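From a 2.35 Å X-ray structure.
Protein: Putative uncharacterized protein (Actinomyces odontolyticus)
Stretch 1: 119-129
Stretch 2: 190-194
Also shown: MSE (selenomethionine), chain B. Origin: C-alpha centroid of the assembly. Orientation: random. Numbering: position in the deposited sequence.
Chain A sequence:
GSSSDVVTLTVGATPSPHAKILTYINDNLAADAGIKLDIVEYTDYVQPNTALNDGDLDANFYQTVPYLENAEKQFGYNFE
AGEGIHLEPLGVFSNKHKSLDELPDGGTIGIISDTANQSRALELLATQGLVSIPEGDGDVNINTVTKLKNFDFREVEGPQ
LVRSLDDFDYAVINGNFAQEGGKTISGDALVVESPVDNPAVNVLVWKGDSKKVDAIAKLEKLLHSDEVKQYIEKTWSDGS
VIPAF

Stretch 1 (119-129) SRALELLATQG
Stretch 2 (190-194) LVVES

How are the two backbones arranged? The helix, which begins earlier in the chain, runs through S119 to A126, with phi/psi near -60/-45 through most of its length; T127 (-66/-25), Q128 (-89/7) and G129 (74/13) follow, the positive phi of G129 being one that favours glycine. From V191 to S194 the second stretch is extended, after L190 at -82/-35: V191 (-138/137) and V192 (-127/127) have strand-like angles, while E193 and S194 lie near -60/138. The register is set by L124 and E193, whose CA atoms are 6.2 Å apart. No backbone hydrogen bond crosses between the stretches, so side chains hold them together, burying 301 Å² in total.

What satisfies the charges of R120 and E193? R120 is almost fully extended (chi1 to chi3 all t, chi4 -164°), and E193 is t, t with chi3 49°. Both CB atoms point sideways, but the side-chain ends come together in a two-pronged salt bridge: R120 NE donates to E193 OE2 at 2.9 Å, and R120 NH2 donates to E193 OE1 at 3.1 Å, with N-H...O angles of 162° and 159°. E193 OE2 lies near the guanidinium plane, where the N-H bonds point. The remaining nitrogen, R120 NH1, donates to OXT of the bound selenomethionine at 2.9 Å, so one arginine joins the glutamate to the ligand carboxylate. E193 OE1 has a further hydrogen bond elsewhere in the structure. Water 1 donates to E193 OE2 at 2.7 Å and to R120 O at 2.8 Å, adding a bridge from the carboxylate to the helix backbone; R120 O also accepts from L124 N at 3.1 Å.

Which apolar groups fill the contact? L124, chi1 t and chi2 p, points toward the second stretch. L124 CD1 lies 3.6 Å from E193 CA and 4.1 Å from V191 CG1, packing against both backbone and side chain. V191 (chi1 t) points toward the helix, whereas V192 points away, the alternation expected of extended chain.

What does Q128 do beside V191? Q128, folded back with chi1 -54°, chi2 -49° and chi3 -68°, places its CD 3.5 Å from V191 CG1, a van der Waals contact. Q128 NE2 donates to T127 OG1 at 2.9 Å, and T127 OG1 (chi1 p) in turn donates to L124 O at 2.6 Å. L124 O also receives a weak bond from T127 N at 3.2 Å, while G129 N donates to A126 O at 3.1 Å.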

ATOM      1  N   SER A 119      10.107  -0.842   7.500  1.00 39.09           N
ATOM      2  CA  SER A 119      10.639  -2.185   7.623  1.00 43.40           C
ATOM      3  C   SER A 119      10.648  -2.921   6.258  1.00 42.82           C
ATOM      4  O   SER A 119      11.673  -3.496   5.850  1.00 40.21           O
ATOM      5  CB  SER A 119       9.885  -2.964   8.690  1.00 43.99           C
ATOM      6  OG  SER A 119      10.433  -4.247   8.684  1.00 56.06           O
ATOM      7  N   ARG A 120       9.543  -2.816   5.518  1.00 41.42           N
ATOM      8  CA  ARG A 120       9.461  -3.476   4.221  1.00 40.45           C
ATOM      9  C   ARG A 120      10.482  -2.908   3.162  1.00 40.51           C
ATOM     10  O   ARG A 120      11.070  -3.675   2.399  1.00 41.65           O
ATOM     11  CB  ARG A 120       8.021  -3.398   3.747  1.00 37.84           C
ATOM     12  CG  ARG A 120       7.779  -3.843   2.325  1.00 37.93           C
ATOM     13  CD  ARG A 120       6.316  -3.613   2.008  1.00 37.63           C
ATOM     14  NE  ARG A 120       5.884  -4.045   0.681  1.00 36.95           N
ATOM     15  CZ  ARG A 120       4.741  -3.638   0.136  1.00 37.81           C
ATOM     16  NH1 ARG A 120       3.919  -2.875   0.819  1.00 39.27           N
ATOM     17  NH2 ARG A 120       4.377  -4.066  -1.040  1.00 40.24           N
ATOM     18  N   ALA A 121      10.672  -1.582   3.164  1.00 39.14           N
ATOM     19  CA  ALA A 121      11.630  -0.864   2.310  1.00 38.51           C
ATOM     20  C   ALA A 121      13.078  -1.260   2.654  1.00 38.30           C
ATOM     21  O   ALA A 121      13.903  -1.487   1.756  1.00 37.98           O
ATOM     22  CB  ALA A 121      11.432   0.661   2.464  1.00 38.02           C
ATOM     23  N   LEU A 122      13.371  -1.328   3.960  1.00 40.77           N
ATOM     24  CA  LEU A 122      14.645  -1.860   4.477  1.00 41.33           C
ATOM     25  C   LEU A 122      14.933  -3.279   3.991  1.00 42.34           C
ATOM     26  O   LEU A 122      16.041  -3.531   3.536  1.00 44.17           O
ATOM     27  CB  LEU A 122      14.772  -1.701   6.011  1.00 40.33           C
ATOM     28  CG  LEU A 122      14.990  -0.200   6.415  1.00 38.81           C
ATOM     29  CD1 LEU A 122      14.909  -0.038   7.929  1.00 37.33           C
ATOM     30  CD2 LEU A 122      16.277   0.375   5.825  1.00 36.65           C
ATOM     31  N   GLU A 123      13.947  -4.179   4.007  1.00 44.81           N
ATOM     32  CA  GLU A 123      14.132  -5.551   3.452  1.00 46.93           C
ATOM     33  C   GLU A 123      14.504  -5.504   1.949  1.00 46.01           C
ATOM     34  O   GLU A 123      15.348  -6.266   1.467  1.00 45.78           O
ATOM     35  CB  GLU A 123      12.851  -6.392   3.550  1.00 49.23           C
ATOM     36  CG  GLU A 123      12.112  -6.413   4.875  1.00 54.75           C
ATOM     37  CD  GLU A 123      12.821  -7.168   5.956  1.00 64.18           C
ATOM     38  OE1 GLU A 123      13.922  -7.696   5.657  1.00 69.75           O
ATOM     39  OE2 GLU A 123      12.270  -7.231   7.096  1.00 71.25           O
ATOM     40  N   LEU A 124      13.797  -4.647   1.212  1.00 42.35           N
ATOM     41  CA  LEU A 124      13.983  -4.539  -0.210  1.00 41.72           C
ATOM     42  C   LEU A 124      15.413  -4.129  -0.445  1.00 41.70           C
ATOM     43  O   LEU A 124      16.053  -4.705  -1.319  1.00 44.11           O
ATOM     44  CB  LEU A 124      13.010  -3.515  -0.846  1.00 40.91           C
ATOM     45  CG  LEU A 124      13.185  -3.332  -2.348  1.00 40.63           C
ATOM     46  CD1 LEU A 124      12.902  -4.690  -3.005  1.00 38.81           C
ATOM     47  CD2 LEU A 124      12.253  -2.233  -2.830  1.00 39.53           C
ATOM     48  N   LEU A 125      15.914  -3.150   0.335  1.00 39.82           N
ATOM     49  CA  LEU A 125      17.297  -2.700   0.194  1.00 40.59           C
ATOM     50  C   LEU A 125      18.298  -3.808   0.605  1.00 42.03           C
ATOM     51  O   LEU A 125      19.346  -3.919  -0.024  1.00 42.89           O
ATOM     52  CB  LEU A 125      17.542  -1.336   0.899  1.00 40.75           C
ATOM     53  CG  LEU A 125      16.687  -0.116   0.399  1.00 39.11           C
ATOM     54  CD1 LEU A 125      16.822   1.125   1.275  1.00 37.15           C
ATOM     55  CD2 LEU A 125      16.983   0.217  -1.046  1.00 38.55           C
ATOM     56  N   ALA A 126      17.981  -4.622   1.630  1.00 43.65           N
ATOM     57  CA  ALA A 126      18.784  -5.814   1.970  1.00 44.79           C
ATOM     58  C   ALA A 126      18.932  -6.760   0.783  1.00 45.58           C
ATOM     59  O   ALA A 126      19.983  -7.322   0.632  1.00 48.58           O
ATOM     60  CB  ALA A 126      18.209  -6.575   3.157  1.00 42.80           C
ATOM     61  N   THR A 127      17.907  -6.946  -0.062  1.00 44.93           N
ATOM     62  CA  THR A 127      18.034  -7.907  -1.194  1.00 44.65           C
ATOM     63  C   THR A 127      19.067  -7.406  -2.170  1.00 46.51           C
ATOM     64  O   THR A 127      19.597  -8.191  -2.915  1.00 49.98           O
ATOM     65  CB  THR A 127      16.715  -8.139  -2.008  1.00 44.20           C
ATOM     66  OG1 THR A 127      16.263  -6.901  -2.629  1.00 42.08           O
ATOM     67  CG2 THR A 127      15.612  -8.750  -1.114  1.00 42.16           C
ATOM     68  N   GLN A 128      19.295  -6.083  -2.195  1.00 47.88           N
ATOM     69  CA  GLN A 128      20.317  -5.423  -3.029  1.00 49.09           C
ATOM     70  C   GLN A 128      21.726  -5.275  -2.374  1.00 50.19           C
ATOM     71  O   GLN A 128      22.589  -4.649  -2.961  1.00 54.07           O
ATOM     72  CB  GLN A 128      19.826  -4.007  -3.510  1.00 49.06           C
ATOM     73  CG  GLN A 128      18.471  -3.935  -4.229  1.00 44.56           C
ATOM     74  CD  GLN A 128      18.373  -4.959  -5.322  1.00 44.89           C
ATOM     75  OE1 GLN A 128      19.072  -4.865  -6.319  1.00 46.84           O
ATOM     76  NE2 GLN A 128      17.579  -5.999  -5.097  1.00 43.14           N
ATOM     77  N   GLY A 129      21.956  -5.850  -1.202  1.00 48.11           N
ATOM     78  CA  GLY A 129      23.256  -5.780  -0.544  1.00 48.95           C
ATOM     79  C   GLY A 129      23.599  -4.433   0.083  1.00 49.52           C
ATOM     80  O   GLY A 129      24.737  -4.222   0.465  1.00 50.18           O
ATOM     81  N   LEU A 190      13.605   1.288 -10.250  1.00 39.15           N
ATOM     82  CA  LEU A 190      15.012   0.881 -10.459  1.00 38.11           C
ATOM     83  C   LEU A 190      15.233  -0.550  -9.971  1.00 38.77           C
ATOM     84  O   LEU A 190      16.033  -1.289 -10.545  1.00 41.30           O
ATOM     85  CB  LEU A 190      15.987   1.827  -9.756  1.00 37.98           C
ATOM     86  CG  LEU A 190      16.400   3.114 -10.462  1.00 39.16           C
ATOM     87  CD1 LEU A 190      15.222   4.086 -10.537  1.00 37.00           C
ATOM     88  CD2 LEU A 190      17.552   3.749  -9.681  1.00 38.07           C
ATOM     89  N   VAL A 191      14.533  -0.886  -8.896  1.00 37.23           N
ATOM     90  CA  VAL A 191      14.589  -2.172  -8.182  1.00 39.18           C
ATOM     91  C   VAL A 191      13.105  -2.440  -7.884  1.00 38.03           C
ATOM     92  O   VAL A 191      12.365  -1.503  -7.541  1.00 36.94           O
ATOM     93  CB  VAL A 191      15.366  -2.056  -6.837  1.00 39.06           C
ATOM     94  CG1 VAL A 191      15.333  -3.332  -5.986  1.00 37.23           C
ATOM     95  CG2 VAL A 191      16.772  -1.600  -7.095  1.00 41.15           C
ATOM     96  N   VAL A 192      12.660  -3.667  -8.067  1.00 36.86           N
ATOM     97  CA  VAL A 192      11.250  -4.003  -7.918  1.00 36.97           C
ATOM     98  C   VAL A 192      11.211  -5.183  -6.933  1.00 39.00           C
ATOM     99  O   VAL A 192      11.894  -6.165  -7.134  1.00 40.66           O
ATOM    100  CB  VAL A 192      10.619  -4.451  -9.259  1.00 36.74           C
ATOM    101  CG1 VAL A 192       9.149  -4.826  -9.042  1.00 35.63           C
ATOM    102  CG2 VAL A 192      10.857  -3.413 -10.382  1.00 37.08           C
ATOM    103  N   GLU A 193      10.426  -5.070  -5.873  1.00 40.61           N
ATOM    104  CA  GLU A 193      10.189  -6.106  -4.899  1.00 40.87           C
ATOM    105  C   GLU A 193       9.567  -7.326  -5.580  1.00 43.70           C
ATOM    106  O   GLU A 193       8.708  -7.184  -6.430  1.00 42.85           O
ATOM    107  CB  GLU A 193       9.197  -5.554  -3.887  1.00 42.37           C
ATOM    108  CG  GLU A 193       9.032  -6.325  -2.588  1.00 43.47           C
ATOM    109  CD  GLU A 193       7.874  -5.775  -1.752  1.00 42.01           C
ATOM    110  OE1 GLU A 193       6.793  -5.599  -2.350  1.00 38.23           O
ATOM    111  OE2 GLU A 193       8.030  -5.592  -0.518  1.00 41.91           O
ATOM    112  N   SER A 194      10.039  -8.522  -5.224  1.00 45.41           N
ATOM    113  CA  SER A 194       9.515  -9.746  -5.795  1.00 46.56           C
ATOM    114  C   SER A 194       8.047  -9.957  -5.451  1.00 46.20           C
ATOM    115  O   SER A 194       7.652  -9.686  -4.336  1.00 47.28           O
ATOM    116  CB  SER A 194      10.329 -10.931  -5.327  1.00 46.42           C
ATOM    117  OG  SER A 194       9.549 -12.099  -5.382  1.00 48.81           O
TER
HETATM  118  N   MSE B 300      -1.094   0.378  -1.039  1.00 35.26           N
HETATM  119  CA  MSE B 300       0.095   0.154  -0.188  1.00 34.87           C
HETATM  120  C   MSE B 300       0.878  -1.079  -0.567  1.00 36.31           C
HETATM  121  O   MSE B 300       0.274  -2.092  -1.013  1.00 36.25           O
HETATM  122  OXT MSE B 300       2.108  -1.028  -0.407  1.00 29.96           O
HETATM  123  CB  MSE B 300      -0.321   0.026   1.255  1.00 38.61           C
HETATM  124  CG  MSE B 300       0.870  -0.075   2.259  1.00 40.44           C
HETATM  125 SE   MSE B 300       0.216  -0.255   4.052  1.00 41.76          SE
HETATM  126  CE  MSE B 300      -0.966   1.344   4.275  1.00 32.50           C
HETATM  127  O   HOH W   1      10.462  -5.764   0.589  1.00 38.76           O